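Local atomic coordinates of putative fumarylacetoacetate hydrolase family protein (Yersinia pestis, PDB entry 3S52), a protein that is of uncharacterised function but carries the largely beta fold of the fumarylacetoacetate hydrolase family and assembles from two copies of its chain. Residues L46-E51 with R180-R185; T82-K85 with R91-R94. One frame throughout, in Å; residues are numbered along the deposited sequence.

Contact 1: L46-E51 with R180-R185; sequences LFIKPE and RFFTLR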
loop_
_atom_site.group_PDB
_atom_site.type_symbol
_atom_site.label_atom_id
_atom_site.label_comp_id
_atom_site.label_asym_id
_atom_site.label_seq_id
_atom_site.Cartn_x
_atom_site.Cartn_y
_atom_site.Cartn_z
ATOM N N LEU A 46 5.143 -9.692 -2.869
ATOM C CA LEU A 46 4.093 -9.047 -2.079
ATOM C C LEU A 46 3.909 -7.593 -2.479
ATOM O O LEU A 46 4.882 -6.866 -2.653
ATOM C CB LEU A 46 4.441 -9.105 -0.586
ATOM C CG LEU A 46 4.518 -10.506 0.029
ATOM C CD1 LEU A 46 4.535 -10.405 1.538
ATOM C CD2 LEU A 46 3.289 -11.314 -0.410
ATOM N N PHE A 47 2.661 -7.165 -2.625
ATOM C CA PHE A 47 2.372 -5.744 -2.758
ATOM C C PHE A 47 1.051 -5.490 -2.067
ATOM O O PHE A 47 0.400 -6.437 -1.616
ATOM C CB PHE A 47 2.339 -5.315 -4.228
ATOM C CG PHE A 47 1.290 -6.029 -5.050
ATOM C CD1 PHE A 47 1.560 -7.256 -5.634
ATOM C CD2 PHE A 47 0.043 -5.455 -5.252
ATOM C CE1 PHE A 47 0.596 -7.910 -6.390
ATOM C CE2 PHE A 47 -0.936 -6.102 -6.006
ATOM C CZ PHE A 47 -0.663 -7.327 -6.570
ATOM N N ILE A 48 0.639 -4.230 -1.988
ATOM C CA ILE A 48 -0.511 -3.877 -1.154
ATOM C C ILE A 48 -1.401 -2.888 -1.893
ATOM O O ILE A 48 -0.893 -2.061 -2.641
ATOM C CB ILE A 48 -0.049 -3.237 0.182
ATOM C CG1 ILE A 48 0.793 -4.228 0.993
ATOM C CG2 ILE A 48 -1.260 -2.734 1.019
ATOM C CD1 ILE A 48 1.316 -3.677 2.333
ATOM N N LYS A 49 -2.718 -2.983 -1.689
ATOM C CA LYS A 49 -3.651 -1.987 -2.188
ATOM C C LYS A 49 -4.285 -1.284 -0.989
ATOM O O LYS A 49 -4.522 -1.907 0.051
ATOM C CB LYS A 49 -4.764 -2.629 -3.013
ATOM C CG LYS A 49 -4.332 -3.500 -4.195
ATOM C CD LYS A 49 -5.588 -3.962 -4.961
ATOM C CE LYS A 49 -5.283 -4.905 -6.113
ATOM N NZ LYS A 49 -5.030 -4.195 -7.412
ATOM N N PRO A 50 -4.573 0.018 -1.125
ATOM C CA PRO A 50 -5.120 0.739 0.031
ATOM C C PRO A 50 -6.639 0.687 0.040
ATOM O O PRO A 50 -7.234 0.191 -0.911
ATOM C CB PRO A 50 -4.653 2.170 -0.223
ATOM C CG PRO A 50 -4.681 2.279 -1.737
ATOM C CD PRO A 50 -4.254 0.923 -2.251
ATOM N N GLU A 51 -7.257 1.236 1.078
ATOM C CA GLU A 51 -8.712 1.253 1.169
ATOM C C GLU A 51 -9.358 1.897 -0.070
ATOM O O GLU A 51 -10.429 1.479 -0.518
ATOM C CB GLU A 51 -9.143 1.968 2.455
ATOM C CG GLU A 51 -10.604 2.408 2.469
ATOM C CD GLU A 51 -10.812 3.743 1.777
ATOM O OE1 GLU A 51 -10.005 4.673 2.006
ATOM O OE2 GLU A 51 -11.779 3.855 0.991
ATOM N N ARG A 180 4.985 -11.588 8.514
ATOM C CA ARG A 180 6.344 -11.311 8.988
ATOM C C ARG A 180 6.697 -9.865 8.689
ATOM O O ARG A 180 7.487 -9.254 9.387
ATOM C CB ARG A 180 7.375 -12.213 8.314
ATOM C CG ARG A 180 7.306 -13.691 8.706
ATOM C CD ARG A 180 8.423 -14.472 7.995
ATOM N NE ARG A 180 9.736 -13.913 8.316
ATOM C CZ ARG A 180 10.814 -14.029 7.549
ATOM N NH1 ARG A 180 10.752 -14.681 6.393
ATOM N NH2 ARG A 180 11.956 -13.480 7.939
ATOM N N PHE A 181 6.097 -9.331 7.634
ATOM C CA PHE A 181 6.337 -7.959 7.180
ATOM C C PHE A 181 5.255 -7.008 7.672
ATOM O O PHE A 181 5.558 -5.914 8.152
ATOM C CB PHE A 181 6.496 -7.876 5.650
ATOM C CG PHE A 181 7.746 -8.536 5.148
ATOM C CD1 PHE A 181 8.924 -7.800 4.990
ATOM C CD2 PHE A 181 7.762 -9.897 4.869
ATOM C CE1 PHE A 181 10.083 -8.405 4.534
ATOM C CE2 PHE A 181 8.909 -10.513 4.415
ATOM C CZ PHE A 181 10.081 -9.769 4.247
ATOM N N PHE A 182 3.999 -7.375 7.412
ATOM C CA PHE A 182 2.861 -6.508 7.706
ATOM C C PHE A 182 1.929 -7.095 8.767
ATOM O O PHE A 182 1.514 -8.248 8.677
ATOM C CB PHE A 182 2.093 -6.221 6.415
ATOM C CG PHE A 182 2.992 -6.051 5.216
ATOM C CD1 PHE A 182 3.823 -4.945 5.110
ATOM C CD2 PHE A 182 3.014 -6.991 4.207
ATOM C CE1 PHE A 182 4.654 -4.783 4.017
ATOM C CE2 PHE A 182 3.846 -6.829 3.111
ATOM C CZ PHE A 182 4.671 -5.730 3.029
ATOM N N THR A 183 1.634 -6.315 9.797
ATOM C CA THR A 183 0.571 -6.720 10.710
ATOM C C THR A 183 -0.719 -6.752 9.896
ATOM O O THR A 183 -1.059 -5.781 9.217
ATOM C CB THR A 183 0.425 -5.740 11.891
ATOM O OG1 THR A 183 1.523 -5.921 12.795
ATOM C CG2 THR A 183 -0.902 -5.982 12.643
ATOM N N LEU A 184 -1.426 -7.872 9.931
ATOM C CA LEU A 184 -2.703 -7.968 9.240
ATOM C C LEU A 184 -3.819 -7.788 10.259
ATOM O O LEU A 184 -4.053 -8.665 11.088
ATOM C CB LEU A 184 -2.835 -9.310 8.522
ATOM C CG LEU A 184 -1.689 -9.709 7.590
ATOM C CD1 LEU A 184 -2.015 -11.000 6.865
ATOM C CD2 LEU A 184 -1.373 -8.599 6.599
ATOM N N ARG A 185 -4.491 -6.643 10.213
ATOM C CA ARG A 185 -5.504 -6.344 11.206
ATOM C C ARG A 185 -6.782 -7.098 10.866
ATOM O O ARG A 185 -7.001 -7.478 9.714
ATOM C CB ARG A 185 -5.759 -4.840 11.269
ATOM C CG ARG A 185 -4.520 -3.979 11.627
ATOM C CD ARG A 185 -4.942 -2.644 12.268
ATOM N NE ARG A 185 -3.847 -1.678 12.452
ATOM C CZ ARG A 185 -2.938 -1.755 13.420
ATOM N NH1 ARG A 185 -1.993 -0.830 13.526
ATOM N NH2 ARG A 185 -2.963 -2.764 14.281
#

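Contact 2: T82-K85 with R91-R94; sequences TPLK and RVAR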
loop_
_atom_site.group_PDB
_atom_site.type_symbol
_atom_site.label_atom_id
_atom_site.label_comp_id
_atom_site.label_asym_id
_atom_site.label_seq_id
_atom_site.Cartn_x
_atom_site.Cartn_y
_atom_site.Cartn_z
ATOM N N THR A 82 -8.967 -11.882 12.838
ATOM C CA THR A 82 -8.184 -11.738 14.063
ATOM C C THR A 82 -6.805 -11.243 13.674
ATOM O O THR A 82 -6.219 -11.773 12.744
ATOM C CB THR A 82 -8.009 -13.110 14.755
ATOM O OG1 THR A 82 -9.292 -13.709 14.989
ATOM C CG2 THR A 82 -7.256 -12.974 16.074
ATOM N N PRO A 83 -6.247 -10.281 14.426
ATOM C CA PRO A 83 -4.989 -9.697 13.950
ATOM C C PRO A 83 -3.851 -10.706 13.931
ATOM O O PRO A 83 -3.749 -11.591 14.787
ATOM C CB PRO A 83 -4.716 -8.562 14.946
ATOM C CG PRO A 83 -5.507 -8.930 16.182
ATOM C CD PRO A 83 -6.728 -9.649 15.667
ATOM N N LEU A 84 -2.998 -10.586 12.925
ATOM C CA LEU A 84 -1.868 -11.498 12.782
ATOM C C LEU A 84 -0.565 -10.728 12.625
ATOM O O LEU A 84 -0.458 -9.842 11.765
ATOM C CB LEU A 84 -2.071 -12.388 11.565
ATOM C CG LEU A 84 -3.282 -13.306 11.608
ATOM C CD1 LEU A 84 -3.635 -13.783 10.192
ATOM C CD2 LEU A 84 -3.024 -14.485 12.561
ATOM N N LYS A 85 0.415 -11.042 13.470
ATOM C CA LYS A 85 1.753 -10.474 13.318
ATOM C C LYS A 85 2.781 -11.567 13.602
ATOM O O LYS A 85 2.764 -12.157 14.678
ATOM C CB LYS A 85 1.950 -9.297 14.269
ATOM C CG LYS A 85 3.328 -8.646 14.155
ATOM C CD LYS A 85 3.502 -7.529 15.174
ATOM C CE LYS A 85 4.943 -7.007 15.200
ATOM N NZ LYS A 85 5.371 -6.451 13.874
ATOM N N ARG A 91 -1.954 -20.360 13.903
ATOM C CA ARG A 91 -2.629 -19.133 14.290
ATOM C C ARG A 91 -3.330 -18.506 13.082
ATOM O O ARG A 91 -4.449 -17.995 13.195
ATOM C CB ARG A 91 -1.646 -18.158 14.925
ATOM C CG ARG A 91 -2.303 -16.868 15.421
ATOM C CD ARG A 91 -1.269 -15.886 15.957
ATOM N NE ARG A 91 -0.523 -16.468 17.065
ATOM C CZ ARG A 91 -0.968 -16.515 18.317
ATOM N NH1 ARG A 91 -0.229 -17.065 19.276
ATOM N NH2 ARG A 91 -2.160 -16.010 18.610
ATOM N N VAL A 92 -2.675 -18.558 11.924
ATOM C CA VAL A 92 -3.264 -18.043 10.684
ATOM C C VAL A 92 -4.550 -18.784 10.361
ATOM O O VAL A 92 -5.594 -18.169 10.141
ATOM C CB VAL A 92 -2.288 -18.139 9.468
ATOM C CG1 VAL A 92 -3.058 -18.071 8.145
ATOM C CG2 VAL A 92 -1.230 -17.029 9.546
ATOM N N ALA A 93 -4.480 -20.109 10.345
ATOM C CA ALA A 93 -5.672 -20.910 10.082
ATOM C C ALA A 93 -6.880 -20.463 10.933
ATOM O O ALA A 93 -7.994 -20.374 10.423
ATOM C CB ALA A 93 -5.374 -22.396 10.307
ATOM N N ARG A 94 -6.655 -20.178 12.217
ATOM C CA ARG A 94 -7.742 -19.840 13.146
ATOM C C ARG A 94 -8.260 -18.420 12.949
ATOM O O ARG A 94 -9.296 -18.040 13.504
ATOM C CB ARG A 94 -7.285 -19.972 14.615
ATOM C CG ARG A 94 -6.672 -21.311 14.999
ATOM C CD ARG A 94 -6.478 -21.436 16.527
ATOM N NE ARG A 94 -5.676 -20.343 17.087
ATOM C CZ ARG A 94 -4.390 -20.447 17.406
ATOM N NH1 ARG A 94 -3.754 -21.600 17.232
ATOM N NH2 ARG A 94 -3.736 -19.401 17.904
HETATM O O HOH W 1 -8.248 -16.389 15.996
#

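Contact 1: L46-E51 with R180-R185
I48 meets F182 with its side chain while its backbone N hydrogen-bonds OE2 of E122 of the second subunit, so the strand residue that packs on the ring is also held across the subunit interface. Next along the strand, K49 NZ is gripped by a salt bridge to D104 OD1 and hydrogen bonds to the carbonyl oxygens of K125 and S130. Between L46-E51 and R180-R185 themselves the contact is wholly apolar. The CD1 methyl of I48 sits almost squarely over the F182 ring in a CH-pi contact, 3.8 Å from the centroid and only 6° off the ring normal. It is therefore nearly equidistant from all six ring carbons, with CE1 the nearest at 3.9 Å. The extended end of the isoleucine puts it there: CD1 is anti to CA (chi2 179°), which extends the methyl toward the ring. F181 CB covers the opposite face, 3.6 Å from the plane, and the phenyl is clamped between its own neighbour and the strand. L46 comes in obliquely, sliding past F182 in the reverse direction until its CD1 lies 4.0 Å from CE2. L46 also touches Y177 and M178 of helix 171-181, which joins the strand to that helix as well as to its exit. One methyl over the face of a buried ring and a second approaching it obliquely imply that the strand and the loop leaving helix 171-181 are held here by close apolar packing, with polar bonding left to the neighbouring backbone and charged groups.

Contact 2: T82-K85 with R91-R94
L84 reaches helix 89-95 with both of its methyls, CD2 against R91 and the V92 backbone, CD1 against the V92 side chain. CD2 lies 3.8 Å from R91 CG and 4.0 Å from V92 CA, close also to the R91 carbonyl oxygen, so this methyl rests against the helix backbone and the base of the R91 side chain. CD1 turns instead to V92, 4.1 Å from its CG2, and the leucine and valine side chains cross at about a right angle. R91 lays the aliphatic root of its chain past L84 in the opposite direction. Its CG is anti to the backbone N (chi1 -177°), and the chain bends at chi3, once the methylenes have passed the leucine, which sends the charged end away from the apolar patch. There the guanidinium of R94 is its neighbour: R94 NH2 stands 3.8 Å above the R91 plane, offset toward the rim, while R91 NH2 lies at the edge of the R94 group. Two like charges this close probably repel, though both residues are exposed. At the border of the contact a water bridges the segments, 3.0 Å from T82 OG1, and gives a weak bond to R94 O. Further out, R91 N is hydrogen-bonded to S88 OG just before the helix, while I175 of helix 171-181 touches both L84 and V92 and backs their packing. The arrangement is that of a short helical connection folded onto the loop leading into it, here the link that carries the chain from strand 70-80 to its antiparallel partner, strand 96-107.

From the N terminus the chain passes strand 21-26 and helix 30-35 before strand 45-50, where 46-51 opens the long loop that contact 1 shuts only at 180-185, at the end of helix 171-181 and just beyond. Contact 2 falls entirely within that span: it closes a short loop, with five residues between 82-85 and 91-94, so the two nest and do not cross. Their centres lie 14 Å apart, yet they touch directly, with L184 O 2.9 Å from L84 N in a probable hydrogen bond and K85 CD packed on T183 OG1. Together they run from strand 45-50 through the exit of helix 171-181 to helix 89-95, on one side of the chain's centre.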